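Local coordinates for uncharacterized protein Atu1656 (Agrobacterium tumefaciens, PDB 2OJH), which is of unknown function but folds as a six-bladed beta-propeller of the TolB family and may, like TolB, serve in protein-protein recognition, at residues Met20-Glu25 / Pro41-Ala46; Glu61-Arg66 / Pro75-Thr80; Gly184-Phe189 / Ile199-Val204. One frame throughout, in Å; residues are numbered along the deposited sequence.

Contact 1. Residues Met20-Glu25 / Pro41-Ala46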
loop_
_atom_site.group_PDB
_atom_site.type_symbol
_atom_site.label_atom_id
_atom_site.label_comp_id
_atom_site.label_asym_id
_atom_site.label_seq_id
_atom_site.Cartn_x
_atom_site.Cartn_y
_atom_site.Cartn_z
HETATM N N MSE A 20 0.117 -24.427 3.813
HETATM C CA MSE A 20 0.388 -23.085 3.297
HETATM C C MSE A 20 -0.511 -22.049 3.957
HETATM O O MSE A 20 -1.687 -22.305 4.213
HETATM C CB MSE A 20 0.281 -23.023 1.773
HETATM C CG MSE A 20 1.238 -23.955 1.055
HETATM SE SE MSE A 20 3.125 -23.711 1.524
HETATM C CE MSE A 20 3.380 -25.093 2.891
ATOM N N ARG A 21 0.070 -20.896 4.247
ATOM C CA ARG A 21 -0.675 -19.772 4.809
ATOM C C ARG A 21 -0.762 -18.585 3.868
ATOM O O ARG A 21 -1.798 -17.931 3.805
ATOM C CB ARG A 21 -0.040 -19.308 6.131
ATOM C CG ARG A 21 -0.722 -18.106 6.764
ATOM C CD ARG A 21 -2.088 -18.452 7.335
ATOM N NE ARG A 21 -2.530 -17.400 8.252
ATOM C CZ ARG A 21 -3.628 -16.667 8.097
ATOM N NH1 ARG A 21 -4.436 -16.883 7.062
ATOM N NH2 ARG A 21 -3.919 -15.720 8.997
ATOM N N SER A 22 0.343 -18.280 3.181
ATOM C CA SER A 22 0.393 -17.168 2.253
ATOM C C SER A 22 0.819 -17.676 0.885
ATOM O O SER A 22 1.677 -18.555 0.792
ATOM C CB SER A 22 1.410 -16.094 2.689
ATOM O OG SER A 22 1.310 -15.784 4.068
ATOM N N SER A 23 0.203 -17.093 -0.149
ATOM C CA SER A 23 0.538 -17.312 -1.553
ATOM C C SER A 23 0.795 -15.946 -2.172
ATOM O O SER A 23 -0.123 -15.144 -2.349
ATOM C CB SER A 23 -0.612 -18.019 -2.279
ATOM O OG SER A 23 -0.253 -18.362 -3.612
ATOM N N ILE A 24 2.066 -15.670 -2.443
ATOM C CA ILE A 24 2.475 -14.431 -3.087
ATOM C C ILE A 24 2.250 -14.628 -4.603
ATOM O O ILE A 24 2.799 -15.556 -5.217
ATOM C CB ILE A 24 3.962 -14.053 -2.750
ATOM C CG1 ILE A 24 4.168 -13.803 -1.235
ATOM C CG2 ILE A 24 4.330 -12.750 -3.445
ATOM C CD1 ILE A 24 4.096 -14.985 -0.349
ATOM N N GLU A 25 1.405 -13.778 -5.174
ATOM C CA GLU A 25 0.911 -13.969 -6.538
ATOM C C GLU A 25 0.977 -12.694 -7.375
ATOM O O GLU A 25 1.049 -11.602 -6.834
ATOM C CB GLU A 25 -0.518 -14.494 -6.465
ATOM C CG GLU A 25 -0.607 -15.889 -5.819
ATOM C CD GLU A 25 -2.021 -16.447 -5.713
ATOM O OE1 GLU A 25 -2.963 -15.840 -6.251
ATOM O OE2 GLU A 25 -2.184 -17.522 -5.080
ATOM N N PRO A 41 4.058 -21.411 4.728
ATOM C CA PRO A 41 3.247 -21.511 5.953
ATOM C C PRO A 41 3.374 -20.279 6.872
ATOM O O PRO A 41 2.639 -20.163 7.839
ATOM C CB PRO A 41 3.800 -22.768 6.631
ATOM C CG PRO A 41 5.232 -22.791 6.211
ATOM C CD PRO A 41 5.231 -22.300 4.785
ATOM N N GLU A 42 4.291 -19.376 6.547
ATOM C CA GLU A 42 4.436 -18.125 7.280
ATOM C C GLU A 42 3.413 -17.092 6.807
ATOM O O GLU A 42 2.733 -17.294 5.791
ATOM C CB GLU A 42 5.860 -17.578 7.124
ATOM C CG GLU A 42 6.955 -18.602 7.453
ATOM C CD GLU A 42 7.019 -18.965 8.929
ATOM O OE1 GLU A 42 6.633 -18.136 9.780
ATOM O OE2 GLU A 42 7.465 -20.086 9.246
ATOM N N LEU A 43 3.304 -15.994 7.551
ATOM C CA LEU A 43 2.410 -14.897 7.184
ATOM C C LEU A 43 3.233 -13.786 6.535
ATOM O O LEU A 43 4.031 -13.113 7.209
ATOM C CB LEU A 43 1.681 -14.387 8.437
ATOM C CG LEU A 43 0.470 -13.477 8.241
ATOM C CD1 LEU A 43 -0.680 -14.265 7.647
ATOM C CD2 LEU A 43 0.075 -12.910 9.595
ATOM N N PHE A 44 3.085 -13.639 5.219
ATOM C CA PHE A 44 3.814 -12.630 4.467
ATOM C C PHE A 44 2.781 -11.666 3.938
ATOM O O PHE A 44 1.658 -12.082 3.610
ATOM C CB PHE A 44 4.598 -13.248 3.310
ATOM C CG PHE A 44 5.987 -13.634 3.675
ATOM C CD1 PHE A 44 6.225 -14.683 4.565
ATOM C CD2 PHE A 44 7.063 -12.913 3.170
ATOM C CE1 PHE A 44 7.519 -15.043 4.916
ATOM C CE2 PHE A 44 8.370 -13.265 3.527
ATOM C CZ PHE A 44 8.590 -14.321 4.401
ATOM N N GLU A 45 3.150 -10.386 3.855
ATOM C CA GLU A 45 2.156 -9.337 3.622
ATOM C C GLU A 45 2.589 -8.254 2.662
ATOM O O GLU A 45 3.765 -7.927 2.582
ATOM C CB GLU A 45 1.759 -8.699 4.978
ATOM C CG GLU A 45 1.153 -9.744 5.948
ATOM C CD GLU A 45 0.604 -9.166 7.218
ATOM O OE1 GLU A 45 -0.547 -8.681 7.187
ATOM O OE2 GLU A 45 1.293 -9.255 8.271
ATOM N N ALA A 46 1.617 -7.685 1.948
ATOM C CA ALA A 46 1.783 -6.318 1.378
ATOM C C ALA A 46 2.975 -6.092 0.435
ATOM O O ALA A 46 3.910 -5.304 0.719
ATOM C CB ALA A 46 1.755 -5.252 2.528
#
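Ser22 and the backbone of Glu42-Phe44 meet at a junction between two blades of the six-bladed beta-propeller, where the chain leaves the blade closed by the C-terminal strand 285-291 and enters the next one through strand 45-49. The evidence for specific docking is the Ser22 hydroxyl, which grips two backbone groups at once. OG lies anti to its own carbonyl carbon (chi1 -45°), and from there Ser22 OG donates to Glu42 O at 2.7 Å, in the carbonyl plane and on a lone pair. Phe44 N in turn donates to Ser22 OG at 3.0 Å, with a nearly straight N-H...O angle of 166°. This buried hydroxyl thus ties down the linker without a regular strand pairing. The backbone at Arg21 and Ser22 forms a classic beta bulge, both residues facing Thr40 of the adjacent strand 33-40. Arg21 and Leu43 run side by side and point the same way, Leu43 CD1 resting over one face of the guanidinium, 3.7 Å from Arg21 NE. Beyond it, the charged end is engaged by a salt bridge from NH2 to Asp246 and a hydrogen bond from NH1 to Phe292 O, next to strand 285-291. At the start of the contact, CE of selenomethionine Met20 lies alongside Pro41, 3.8 Å from Pro41 CD. Deeper in, where Phe44 sets its ring edge-to-face with Trp38, Ile24 CD1 touches Phe44 CB at 4.1 Å.

Contact 2. Residues Glu61-Arg66 / Pro75-Thr80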
loop_
_atom_site.group_PDB
_atom_site.type_symbol
_atom_site.label_atom_id
_atom_site.label_comp_id
_atom_site.label_asym_id
_atom_site.label_seq_id
_atom_site.Cartn_x
_atom_site.Cartn_y
_atom_site.Cartn_z
ATOM N N GLU A 61 6.205 -10.613 10.037
ATOM C CA GLU A 61 6.522 -10.637 11.472
ATOM C C GLU A 61 7.498 -9.524 11.863
ATOM O O GLU A 61 8.438 -9.745 12.631
ATOM C CB GLU A 61 7.049 -12.020 11.889
ATOM C CG GLU A 61 6.138 -13.184 11.499
ATOM C CD GLU A 61 4.832 -13.226 12.292
ATOM O OE1 GLU A 61 4.771 -12.614 13.386
ATOM O OE2 GLU A 61 3.860 -13.881 11.835
ATOM N N GLY A 62 7.271 -8.337 11.301
ATOM C CA GLY A 62 8.049 -7.140 11.624
ATOM C C GLY A 62 9.322 -6.896 10.829
ATOM O O GLY A 62 9.981 -5.859 11.008
ATOM N N LEU A 63 9.673 -7.839 9.957
ATOM C CA LEU A 63 10.887 -7.760 9.152
ATOM C C LEU A 63 10.570 -7.597 7.682
ATOM O O LEU A 63 9.476 -7.973 7.233
ATOM C CB LEU A 63 11.736 -9.008 9.357
ATOM C CG LEU A 63 12.278 -9.234 10.789
ATOM C CD1 LEU A 63 13.075 -10.530 10.813
ATOM C CD2 LEU A 63 13.170 -8.079 11.265
ATOM N N LEU A 64 11.509 -7.025 6.928
ATOM C CA LEU A 64 11.304 -6.863 5.481
ATOM C C LEU A 64 12.110 -7.895 4.698
ATOM O O LEU A 64 13.251 -8.201 5.064
ATOM C CB LEU A 64 11.760 -5.483 5.007
ATOM C CG LEU A 64 10.880 -4.257 5.133
ATOM C CD1 LEU A 64 11.631 -3.168 4.390
ATOM C CD2 LEU A 64 9.530 -4.501 4.481
ATOM N N TYR A 65 11.538 -8.369 3.588
ATOM C CA TYR A 65 12.194 -9.360 2.732
ATOM C C TYR A 65 12.091 -9.045 1.238
ATOM O O TYR A 65 11.031 -8.624 0.758
ATOM C CB TYR A 65 11.570 -10.744 2.958
ATOM C CG TYR A 65 11.715 -11.282 4.351
ATOM C CD1 TYR A 65 10.804 -10.947 5.344
ATOM C CD2 TYR A 65 12.743 -12.161 4.670
ATOM C CE1 TYR A 65 10.936 -11.449 6.650
ATOM C CE2 TYR A 65 12.869 -12.684 5.964
ATOM C CZ TYR A 65 11.961 -12.311 6.943
ATOM O OH TYR A 65 12.069 -12.805 8.224
ATOM N N ARG A 66 13.173 -9.299 0.501
ATOM C CA ARG A 66 13.125 -9.269 -0.967
ATOM C C ARG A 66 12.900 -10.690 -1.519
ATOM O O ARG A 66 13.560 -11.642 -1.087
ATOM C CB ARG A 66 14.428 -8.700 -1.550
ATOM C CG ARG A 66 14.758 -7.279 -1.126
ATOM C CD ARG A 66 16.061 -6.792 -1.755
ATOM N NE ARG A 66 16.700 -5.784 -0.900
ATOM C CZ ARG A 66 17.616 -6.052 0.046
ATOM N NH1 ARG A 66 18.148 -5.064 0.771
ATOM N NH2 ARG A 66 17.998 -7.309 0.286
ATOM N N PRO A 75 12.638 -15.733 0.302
ATOM C CA PRO A 75 12.752 -14.409 0.900
ATOM C C PRO A 75 14.146 -14.146 1.423
ATOM O O PRO A 75 14.718 -14.978 2.116
ATOM C CB PRO A 75 11.770 -14.470 2.072
ATOM C CG PRO A 75 10.785 -15.475 1.661
ATOM C CD PRO A 75 11.607 -16.534 0.970
ATOM N N GLU A 76 14.678 -12.988 1.075
ATOM C CA GLU A 76 15.978 -12.538 1.530
ATOM C C GLU A 76 15.754 -11.364 2.500
ATOM O O GLU A 76 15.165 -10.349 2.125
ATOM C CB GLU A 76 16.785 -12.086 0.325
ATOM C CG GLU A 76 18.087 -11.391 0.678
ATOM C CD GLU A 76 18.731 -10.674 -0.512
ATOM O OE1 GLU A 76 18.028 -9.926 -1.245
ATOM O OE2 GLU A 76 19.954 -10.854 -0.701
ATOM N N LYS A 77 16.206 -11.511 3.746
ATOM C CA LYS A 77 15.933 -10.498 4.773
ATOM C C LYS A 77 16.690 -9.208 4.490
ATOM O O LYS A 77 17.902 -9.239 4.209
ATOM C CB LYS A 77 16.277 -11.017 6.182
ATOM C CG LYS A 77 15.698 -10.147 7.328
ATOM C CD LYS A 77 16.252 -10.562 8.680
ATOM C CE LYS A 77 17.741 -10.214 8.824
ATOM N NZ LYS A 77 17.982 -8.832 9.355
ATOM N N VAL A 78 15.970 -8.092 4.584
ATOM C CA VAL A 78 16.527 -6.741 4.449
ATOM C C VAL A 78 17.035 -6.258 5.813
ATOM O O VAL A 78 16.316 -6.349 6.824
ATOM C CB VAL A 78 15.445 -5.759 3.902
ATOM C CG1 VAL A 78 15.972 -4.323 3.790
ATOM C CG2 VAL A 78 14.953 -6.243 2.565
ATOM N N ASP A 79 18.271 -5.766 5.844
ATOM C CA ASP A 79 18.820 -5.078 7.018
ATOM C C ASP A 79 18.083 -3.738 7.187
ATOM O O ASP A 79 18.346 -2.784 6.446
ATOM C CB ASP A 79 20.326 -4.845 6.819
ATOM C CG ASP A 79 21.005 -4.190 8.032
ATOM O OD1 ASP A 79 20.340 -3.965 9.064
ATOM O OD2 ASP A 79 22.231 -3.899 7.944
ATOM N N THR A 80 17.157 -3.685 8.148
ATOM C CA THR A 80 16.412 -2.474 8.507
ATOM C C THR A 80 16.971 -1.902 9.828
ATOM O O THR A 80 16.343 -1.074 10.474
ATOM C CB THR A 80 14.890 -2.752 8.652
ATOM O OG1 THR A 80 14.695 -3.916 9.465
ATOM C CG2 THR A 80 14.227 -2.992 7.286
HETATM O O HOH W 1 13.963 -6.329 7.972
HETATM O O HOH W 2 19.977 -5.621 3.094
#
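Pro75 opens the hairpin contact by laying its CB 3.6 Å from Tyr65 CD2, an oblique approach to the ring. Glu76 then forms the hydrogen-bonded antiparallel pair with Arg66: Glu76 N to Arg66 O and Arg66 N to Glu76 O both measure 2.8 Å. With Arg66 CD anti to CA (chi2 -180°) and the chain extended to NE, the guanidinium reaches Glu76 OE1 through a salt bridge from NH2 whose hydrogen bond is weak, the two planar groups standing 80° apart. Lys77 pairs with Tyr65 in the next, non-hydrogen-bonded position, its CB 3.8 Å from Tyr65 CE2. Val78 N reaches Leu64 O at 2.8 Å almost straight (176°), while Val78 CG2 sits over the centre of one guanidinium face, 3.7 Å from Arg66 CZ. A water joins Asp79 N to Arg66 NH1. Thr80 CG2 closes on Leu64 CD1 at 3.9 Å, and a second water links Leu64 N, Val78 O and Thr80 OG1, the last also bonded to Ala83 O. Strand 76-77 is outermost in this blade, with strand 63-68 between it and 55-60; toward the following blade, Arg66 reaches Tyr99 OH on strand 98-103 and Ser117 O.

Contact 3. Residues Gly184-Phe189 / Ile199-Val204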
loop_
_atom_site.group_PDB
_atom_site.type_symbol
_atom_site.label_atom_id
_atom_site.label_comp_id
_atom_site.label_asym_id
_atom_site.label_seq_id
_atom_site.Cartn_x
_atom_site.Cartn_y
_atom_site.Cartn_z
ATOM N N GLY A 184 1.005 12.683 -10.903
ATOM C CA GLY A 184 1.378 13.421 -9.712
ATOM C C GLY A 184 0.423 14.537 -9.349
ATOM O O GLY A 184 0.758 15.378 -8.529
ATOM N N ARG A 185 -0.755 14.557 -9.963
ATOM C CA ARG A 185 -1.746 15.588 -9.687
ATOM C C ARG A 185 -2.689 15.206 -8.544
ATOM O O ARG A 185 -3.268 16.082 -7.877
ATOM C CB ARG A 185 -2.555 15.916 -10.952
ATOM C CG ARG A 185 -1.739 16.575 -12.100
ATOM C CD ARG A 185 -2.625 17.351 -13.119
ATOM N NE ARG A 185 -3.972 16.780 -13.316
ATOM C CZ ARG A 185 -5.119 17.384 -12.969
ATOM N NH1 ARG A 185 -6.286 16.777 -13.188
ATOM N NH2 ARG A 185 -5.113 18.595 -12.411
ATOM N N TRP A 186 -2.840 13.906 -8.323
ATOM C CA TRP A 186 -3.813 13.401 -7.352
ATOM C C TRP A 186 -3.209 12.394 -6.385
ATOM O O TRP A 186 -2.254 11.677 -6.720
ATOM C CB TRP A 186 -4.974 12.706 -8.073
ATOM C CG TRP A 186 -5.805 13.585 -8.950
ATOM C CD1 TRP A 186 -5.672 13.757 -10.298
ATOM C CD2 TRP A 186 -6.925 14.392 -8.549
ATOM N NE1 TRP A 186 -6.628 14.638 -10.759
ATOM C CE2 TRP A 186 -7.407 15.042 -9.706
ATOM C CE3 TRP A 186 -7.560 14.635 -7.322
ATOM C CZ2 TRP A 186 -8.505 15.905 -9.676
ATOM C CZ3 TRP A 186 -8.648 15.505 -7.290
ATOM C CH2 TRP A 186 -9.110 16.124 -8.467
ATOM N N ILE A 187 -3.815 12.315 -5.199
ATOM C CA ILE A 187 -3.558 11.230 -4.257
ATOM C C ILE A 187 -4.919 10.537 -4.062
ATOM O O ILE A 187 -5.876 11.202 -3.700
ATOM C CB ILE A 187 -3.017 11.770 -2.918
ATOM C CG1 ILE A 187 -1.548 12.249 -3.083
ATOM C CG2 ILE A 187 -3.131 10.697 -1.804
ATOM C CD1 ILE A 187 -1.120 13.241 -2.020
ATOM N N TYR A 188 -4.993 9.231 -4.331
ATOM C CA TYR A 188 -6.217 8.445 -4.114
ATOM C C TYR A 188 -6.111 7.857 -2.710
ATOM O O TYR A 188 -4.997 7.525 -2.225
ATOM C CB TYR A 188 -6.332 7.301 -5.143
ATOM C CG TYR A 188 -6.742 7.742 -6.544
ATOM C CD1 TYR A 188 -5.907 8.537 -7.343
ATOM C CD2 TYR A 188 -7.996 7.380 -7.065
ATOM C CE1 TYR A 188 -6.333 8.960 -8.639
ATOM C CE2 TYR A 188 -8.402 7.777 -8.336
ATOM C CZ TYR A 188 -7.573 8.560 -9.111
ATOM O OH TYR A 188 -8.008 8.935 -10.348
ATOM N N PHE A 189 -7.257 7.761 -2.039
ATOM C CA PHE A 189 -7.303 7.302 -0.651
ATOM C C PHE A 189 -8.726 6.810 -0.371
ATOM O O PHE A 189 -9.585 6.861 -1.275
ATOM C CB PHE A 189 -6.860 8.436 0.307
ATOM C CG PHE A 189 -7.828 9.607 0.368
ATOM C CD1 PHE A 189 -7.804 10.622 -0.604
ATOM C CD2 PHE A 189 -8.760 9.686 1.397
ATOM C CE1 PHE A 189 -8.703 11.676 -0.557
ATOM C CE2 PHE A 189 -9.678 10.761 1.459
ATOM C CZ PHE A 189 -9.649 11.755 0.466
ATOM N N ILE A 199 -13.610 5.058 -2.121
ATOM C CA ILE A 199 -12.419 5.683 -2.698
ATOM C C ILE A 199 -12.709 7.138 -3.033
ATOM O O ILE A 199 -13.754 7.473 -3.625
ATOM C CB ILE A 199 -11.834 4.929 -3.943
ATOM C CG1 ILE A 199 -11.702 3.422 -3.667
ATOM C CG2 ILE A 199 -10.516 5.566 -4.346
ATOM C CD1 ILE A 199 -10.940 3.073 -2.422
ATOM N N TRP A 200 -11.776 7.987 -2.602
ATOM C CA TRP A 200 -11.799 9.415 -2.886
ATOM C C TRP A 200 -10.434 9.785 -3.471
ATOM O O TRP A 200 -9.478 8.994 -3.417
ATOM C CB TRP A 200 -12.056 10.221 -1.602
ATOM C CG TRP A 200 -13.503 10.147 -1.090
ATOM C CD1 TRP A 200 -14.118 9.075 -0.495
ATOM C CD2 TRP A 200 -14.462 11.188 -1.124
ATOM N NE1 TRP A 200 -15.427 9.387 -0.159
ATOM C CE2 TRP A 200 -15.662 10.683 -0.541
ATOM C CE3 TRP A 200 -14.441 12.506 -1.599
ATOM C CZ2 TRP A 200 -16.808 11.446 -0.427
ATOM C CZ3 TRP A 200 -15.594 13.266 -1.490
ATOM C CH2 TRP A 200 -16.761 12.738 -0.900
ATOM N N ARG A 201 -10.354 10.964 -4.072
ATOM C CA ARG A 201 -9.060 11.508 -4.438
ATOM C C ARG A 201 -8.949 12.991 -4.092
ATOM O O ARG A 201 -9.912 13.723 -4.201
ATOM C CB ARG A 201 -8.741 11.236 -5.916
ATOM C CG ARG A 201 -9.654 11.922 -6.919
ATOM C CD ARG A 201 -9.154 11.675 -8.335
ATOM N NE ARG A 201 -9.831 12.535 -9.294
ATOM C CZ ARG A 201 -9.626 12.520 -10.609
ATOM N NH1 ARG A 201 -10.306 13.361 -11.380
ATOM N NH2 ARG A 201 -8.752 11.674 -11.150
ATOM N N VAL A 202 -7.756 13.411 -3.660
ATOM C CA VAL A 202 -7.503 14.807 -3.315
ATOM C C VAL A 202 -6.341 15.321 -4.171
ATOM O O VAL A 202 -5.414 14.560 -4.470
ATOM C CB VAL A 202 -7.196 14.982 -1.780
ATOM C CG1 VAL A 202 -5.922 14.215 -1.344
ATOM C CG2 VAL A 202 -7.117 16.465 -1.401
ATOM N N ARG A 203 -6.379 16.595 -4.570
ATOM C CA ARG A 203 -5.248 17.163 -5.317
ATOM C C ARG A 203 -4.012 17.198 -4.423
ATOM O O ARG A 203 -4.137 17.397 -3.209
ATOM C CB ARG A 203 -5.552 18.593 -5.787
ATOM C CG ARG A 203 -6.679 18.739 -6.807
ATOM C CD ARG A 203 -6.351 18.127 -8.147
ATOM N NE ARG A 203 -4.953 18.274 -8.536
ATOM C CZ ARG A 203 -4.431 19.376 -9.053
ATOM N NH1 ARG A 203 -3.143 19.397 -9.370
ATOM N NH2 ARG A 203 -5.185 20.450 -9.252
ATOM N N VAL A 204 -2.820 17.053 -4.996
ATOM C CA VAL A 204 -1.617 17.059 -4.151
ATOM C C VAL A 204 -1.466 18.378 -3.408
ATOM O O VAL A 204 -0.876 18.406 -2.333
ATOM C CB VAL A 204 -0.286 16.649 -4.886
ATOM C CG1 VAL A 204 -0.419 15.270 -5.504
ATOM C CG2 VAL A 204 0.102 17.649 -5.912
#
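Trp186 is clamped between two arginines of the facing strand, the tight part of this antiparallel hairpin. On one face the Arg201 guanidinium lies flat, its CZ 3.7 Å from the five-membered-ring centroid and the planes 8° apart, a stacked cation-pi contact. Opposite, Arg203 CD makes a CH-pi contact 3.3 Å from the six-membered-ring centroid. Arg201 CG lies between its backbone N and carbonyl carbon (chi1 65°), and the chain extends to NE across the ring. Arg201 CB covers the Tyr188 ring, and Arg201 NH2 donates to Tyr188 OH at 2.9 Å, bent (138°). Tyr188 OH also bonds Met256 O, and Arg201 NH1 salt-bridges Glu210. Ile187 with Val202 (Ile187 N to Val202 O 2.9 Å) and Phe189 with Trp200 are hydrogen-bonded pairs; there Trp200 CB packs 3.5 Å from Phe189 CZ. Looser and exposed is the Arg185 side chain: its NH2 stands over the Arg203 guanidinium, a close approach of like charges probably unfavourable. Its backbone O accepts hydrogen bonds from Arg203 NE and Val204 N, from opposite faces of its plane. Strands 186-191 and 198-203 are the middle pair of their blade, flanked by 175-180 and 209-211; Tyr188 and Ile199 touch strand 217-224 of the next.

Contacts 1 and 2 are neighbours, with centres about 14 Å apart; contact 3 lies across the propeller, its centre about 30 Å from either. The first two share a sheet: contact 1 delivers the chain into strand 45-49, while contact 2 pairs strands 63-68 and 76-77 at the other side of that blade, and Phe44 touches both Tyr65 and Pro75. None is wholly core or surface. Contact 1 joins successive blades by a serine hydroxyl bound to backbone, with modest buried area. Contacts 2 and 3 both rest on antiparallel backbone pairing; contact 2 adds waters and a salt bridge whose hydrogen bond is weak, contact 3, burying most area, stacking on Trp186, with the exposed Arg185 side chain at one end.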